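Local atomic coordinates of phosphoribosylaminoimidazole-succinocarboxamide synthase (Saccharomyces cerevisiae, PDB entry 2CNQ), a protein that catalyses the ATP-dependent joining of L-aspartate to the carboxylate of 4-carboxy-5-aminoimidazole ribotide, forming SAICAR in de novo purine biosynthesis. Residues 63-72 with 194-205. Numbering follows the deposited sequence.
Sequences FWFKFLSNDV and LAVKLYSKCKDY
Lys201 NZ has three partners: it donates to Asp71 OD2 at 2.7 Å in a salt bridge met through the syn lone pair of OD2, gives a bond to a water, and makes a cation-pi contact with Phe67. In the last of these it lies above the face of the Phe67 ring, 16° off the normal and 5.0 Å from the centroid. The water in turn donates to Phe67 O at 2.7 Å. The chain runs extended, CG opposite the backbone N, and carries the ammonium to Asp71; on the way its CG and CE pass Phe67 CE2. A methionine in its place would probably leave the Asp71 carboxylate without its countercharge and the bridging water without its donor. The contact joins the end of helix 53-67 and the turn after it to helix 185-209, the axes of the two short helical segments inclined at 108° and no closer than 11.6 Å. Phe63, Trp64, Phe67 and Tyr205 form an aromatic cluster: Phe67 CZ touches Tyr205 CB at 3.5 Å, the two ring planes inclined at 47°, while Tyr205 OH lies against Phe63 CZ and is hydrogen-bonded to Leu299 O. Cys202 SG lies 3.5 Å from Trp64 CZ3, an oblique sulfur-aromatic contact, and also meets Leu68 CD2. Farther along, Leu198 CD2 packs on Asp71 CB at 3.6 Å, and Val72 CG2 meets Leu194 CD2 at 3.8 Å, beside strand 228-245, where Leu194 touches Ile229.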
# COMPACT_ATOMS: atom_id res chain seq x y z
N PHE A 63 -5.44 3.03 -10.47
CA PHE A 63 -6.53 3.96 -10.30
C PHE A 63 -6.07 5.19 -9.56
O PHE A 63 -6.34 6.31 -9.95
CB PHE A 63 -7.66 3.29 -9.56
CG PHE A 63 -8.69 4.25 -9.12
CD1 PHE A 63 -8.63 4.80 -7.87
CD2 PHE A 63 -9.69 4.66 -9.98
CE1 PHE A 63 -9.55 5.74 -7.48
CE2 PHE A 63 -10.60 5.58 -9.58
CZ PHE A 63 -10.50 6.14 -8.33
N TRP A 64 -5.36 4.98 -8.46
CA TRP A 64 -4.94 6.10 -7.67
C TRP A 64 -3.85 6.87 -8.33
O TRP A 64 -3.80 8.09 -8.19
CB TRP A 64 -4.52 5.66 -6.31
CG TRP A 64 -5.60 5.16 -5.48
CD1 TRP A 64 -5.73 3.90 -5.05
CD2 TRP A 64 -6.69 5.89 -4.92
NE1 TRP A 64 -6.84 3.77 -4.26
CE2 TRP A 64 -7.43 5.00 -4.14
CE3 TRP A 64 -7.11 7.20 -5.00
CZ2 TRP A 64 -8.51 5.39 -3.40
CZ3 TRP A 64 -8.21 7.58 -4.27
CH2 TRP A 64 -8.90 6.69 -3.50
N PHE A 65 -2.94 6.22 -9.02
CA PHE A 65 -1.92 6.95 -9.73
C PHE A 65 -2.56 7.91 -10.70
O PHE A 65 -2.14 9.03 -10.84
CB PHE A 65 -0.98 6.02 -10.47
CG PHE A 65 0.04 5.36 -9.61
CD1 PHE A 65 0.88 6.11 -8.83
CD2 PHE A 65 0.21 4.00 -9.64
CE1 PHE A 65 1.85 5.51 -8.09
CE2 PHE A 65 1.17 3.40 -8.89
CZ PHE A 65 1.97 4.16 -8.10
N LYS A 66 -3.60 7.44 -11.37
CA LYS A 66 -4.29 8.26 -12.31
C LYS A 66 -5.05 9.35 -11.61
O LYS A 66 -5.07 10.48 -12.07
CB LYS A 66 -5.21 7.37 -13.11
CG LYS A 66 -5.99 8.12 -14.17
CD LYS A 66 -6.89 7.22 -14.97
CE LYS A 66 -6.13 6.17 -15.77
NZ LYS A 66 -5.12 6.73 -16.72
N PHE A 67 -5.70 9.03 -10.50
CA PHE A 67 -6.44 10.00 -9.73
C PHE A 67 -5.56 11.13 -9.26
O PHE A 67 -5.96 12.28 -9.19
CB PHE A 67 -7.08 9.30 -8.56
CG PHE A 67 -7.90 10.18 -7.70
CD1 PHE A 67 -9.15 10.59 -8.08
CD2 PHE A 67 -7.45 10.56 -6.48
CE1 PHE A 67 -9.89 11.39 -7.23
CE2 PHE A 67 -8.18 11.35 -5.65
CZ PHE A 67 -9.39 11.76 -6.02
N LEU A 68 -4.33 10.77 -8.93
CA LEU A 68 -3.36 11.71 -8.39
C LEU A 68 -2.40 12.18 -9.43
O LEU A 68 -1.40 12.77 -9.09
CB LEU A 68 -2.61 11.04 -7.27
CG LEU A 68 -3.49 10.68 -6.11
CD1 LEU A 68 -2.67 9.93 -5.10
CD2 LEU A 68 -4.13 11.88 -5.47
N SER A 69 -2.66 11.95 -10.69
CA SER A 69 -1.64 12.17 -11.70
C SER A 69 -1.25 13.63 -11.81
O SER A 69 -0.14 13.91 -12.16
CB SER A 69 -2.08 11.66 -13.05
OG SER A 69 -3.19 12.37 -13.47
N ASN A 70 -2.16 14.53 -11.50
CA ASN A 70 -1.83 15.94 -11.51
C ASN A 70 -1.30 16.43 -10.20
O ASN A 70 -0.89 17.57 -10.09
CB ASN A 70 -3.05 16.77 -11.88
CG ASN A 70 -3.50 16.50 -13.28
OD1 ASN A 70 -2.66 16.28 -14.16
ND2 ASN A 70 -4.81 16.48 -13.50
N ASP A 71 -1.29 15.59 -9.18
CA ASP A 71 -0.88 15.96 -7.87
C ASP A 71 0.51 15.54 -7.56
O ASP A 71 1.14 16.13 -6.71
CB ASP A 71 -1.81 15.33 -6.86
CG ASP A 71 -3.21 15.72 -7.10
OD1 ASP A 71 -3.48 16.92 -6.98
OD2 ASP A 71 -4.01 14.86 -7.46
N VAL A 72 0.98 14.49 -8.20
CA VAL A 72 2.28 13.95 -7.90
C VAL A 72 2.74 13.13 -9.07
O VAL A 72 1.96 12.41 -9.66
CB VAL A 72 2.25 13.16 -6.60
CG1 VAL A 72 1.39 11.95 -6.73
CG2 VAL A 72 3.62 12.83 -6.13
N LEU A 194 3.10 16.68 1.32
CA LEU A 194 2.58 16.07 0.14
C LEU A 194 1.75 14.89 0.53
O LEU A 194 0.68 14.67 0.00
CB LEU A 194 3.70 15.64 -0.76
CG LEU A 194 3.28 14.89 -2.01
CD1 LEU A 194 2.37 15.75 -2.85
CD2 LEU A 194 4.49 14.49 -2.78
N ALA A 195 2.24 14.09 1.44
CA ALA A 195 1.51 12.91 1.83
C ALA A 195 0.16 13.29 2.37
O ALA A 195 -0.82 12.66 2.05
CB ALA A 195 2.30 12.14 2.85
N VAL A 196 0.09 14.30 3.21
CA VAL A 196 -1.17 14.70 3.76
C VAL A 196 -2.05 15.23 2.67
O VAL A 196 -3.23 14.95 2.66
CB VAL A 196 -1.00 15.69 4.90
CG1 VAL A 196 -2.28 16.37 5.23
CG2 VAL A 196 -0.42 14.96 6.09
N LYS A 197 -1.50 15.98 1.75
CA LYS A 197 -2.29 16.50 0.68
C LYS A 197 -2.89 15.40 -0.15
O LYS A 197 -4.06 15.41 -0.46
CB LYS A 197 -1.42 17.38 -0.17
CG LYS A 197 -2.21 18.18 -1.14
CD LYS A 197 -1.34 19.09 -1.96
CE LYS A 197 -0.83 20.24 -1.19
NZ LYS A 197 -0.32 21.29 -2.12
N LEU A 198 -2.07 14.42 -0.52
CA LEU A 198 -2.56 13.31 -1.30
C LEU A 198 -3.58 12.56 -0.53
O LEU A 198 -4.63 12.22 -1.05
CB LEU A 198 -1.43 12.40 -1.71
CG LEU A 198 -0.33 13.02 -2.54
CD1 LEU A 198 0.73 12.00 -2.81
CD2 LEU A 198 -0.87 13.58 -3.83
N TYR A 199 -3.29 12.26 0.70
CA TYR A 199 -4.23 11.54 1.51
C TYR A 199 -5.54 12.27 1.59
O TYR A 199 -6.57 11.67 1.44
CB TYR A 199 -3.68 11.32 2.91
CG TYR A 199 -4.72 10.85 3.84
CD1 TYR A 199 -5.07 9.55 3.90
CD2 TYR A 199 -5.38 11.75 4.63
CE1 TYR A 199 -6.09 9.13 4.72
CE2 TYR A 199 -6.40 11.35 5.45
CZ TYR A 199 -6.75 10.03 5.49
OH TYR A 199 -7.77 9.73 6.31
N SER A 200 -5.51 13.55 1.88
CA SER A 200 -6.75 14.27 2.07
C SER A 200 -7.58 14.25 0.83
O SER A 200 -8.78 14.11 0.91
CB SER A 200 -6.48 15.68 2.49
OG SER A 200 -6.10 15.67 3.84
N LYS A 201 -6.96 14.42 -0.32
CA LYS A 201 -7.70 14.39 -1.55
C LYS A 201 -8.35 13.06 -1.72
O LYS A 201 -9.50 12.96 -2.10
CB LYS A 201 -6.78 14.69 -2.69
CG LYS A 201 -7.46 14.65 -4.01
CD LYS A 201 -6.58 15.06 -5.15
CE LYS A 201 -7.27 14.80 -6.45
NZ LYS A 201 -6.62 15.47 -7.56
N CYS A 202 -7.61 12.00 -1.48
CA CYS A 202 -8.15 10.69 -1.63
C CYS A 202 -9.19 10.38 -0.59
O CYS A 202 -10.18 9.75 -0.88
CB CYS A 202 -7.05 9.66 -1.61
SG CYS A 202 -5.92 9.84 -2.96
N LYS A 203 -8.96 10.84 0.62
CA LYS A 203 -9.89 10.65 1.70
C LYS A 203 -11.22 11.27 1.36
O LYS A 203 -12.26 10.68 1.56
CB LYS A 203 -9.35 11.29 2.97
CG LYS A 203 -10.25 11.11 4.17
CD LYS A 203 -9.92 11.95 5.40
CE LYS A 203 -9.48 13.40 5.14
NZ LYS A 203 -10.59 14.38 5.08
N ASP A 204 -11.20 12.48 0.85
CA ASP A 204 -12.44 13.16 0.56
C ASP A 204 -13.16 12.45 -0.55
O ASP A 204 -14.36 12.27 -0.49
CB ASP A 204 -12.18 14.59 0.22
CG ASP A 204 -11.79 15.39 1.41
OD1 ASP A 204 -11.37 16.53 1.18
OD2 ASP A 204 -11.91 14.91 2.55
N TYR A 205 -12.43 12.03 -1.55
CA TYR A 205 -13.00 11.30 -2.64
C TYR A 205 -13.61 10.02 -2.16
O TYR A 205 -14.73 9.66 -2.51
CB TYR A 205 -11.92 11.03 -3.67
CG TYR A 205 -12.31 9.99 -4.64
CD1 TYR A 205 -13.10 10.25 -5.73
CD2 TYR A 205 -11.91 8.69 -4.43
CE1 TYR A 205 -13.47 9.23 -6.58
CE2 TYR A 205 -12.28 7.68 -5.24
CZ TYR A 205 -13.06 7.96 -6.32
OH TYR A 205 -13.48 6.98 -7.16
O HOH W 1 -8.10 13.91 -9.50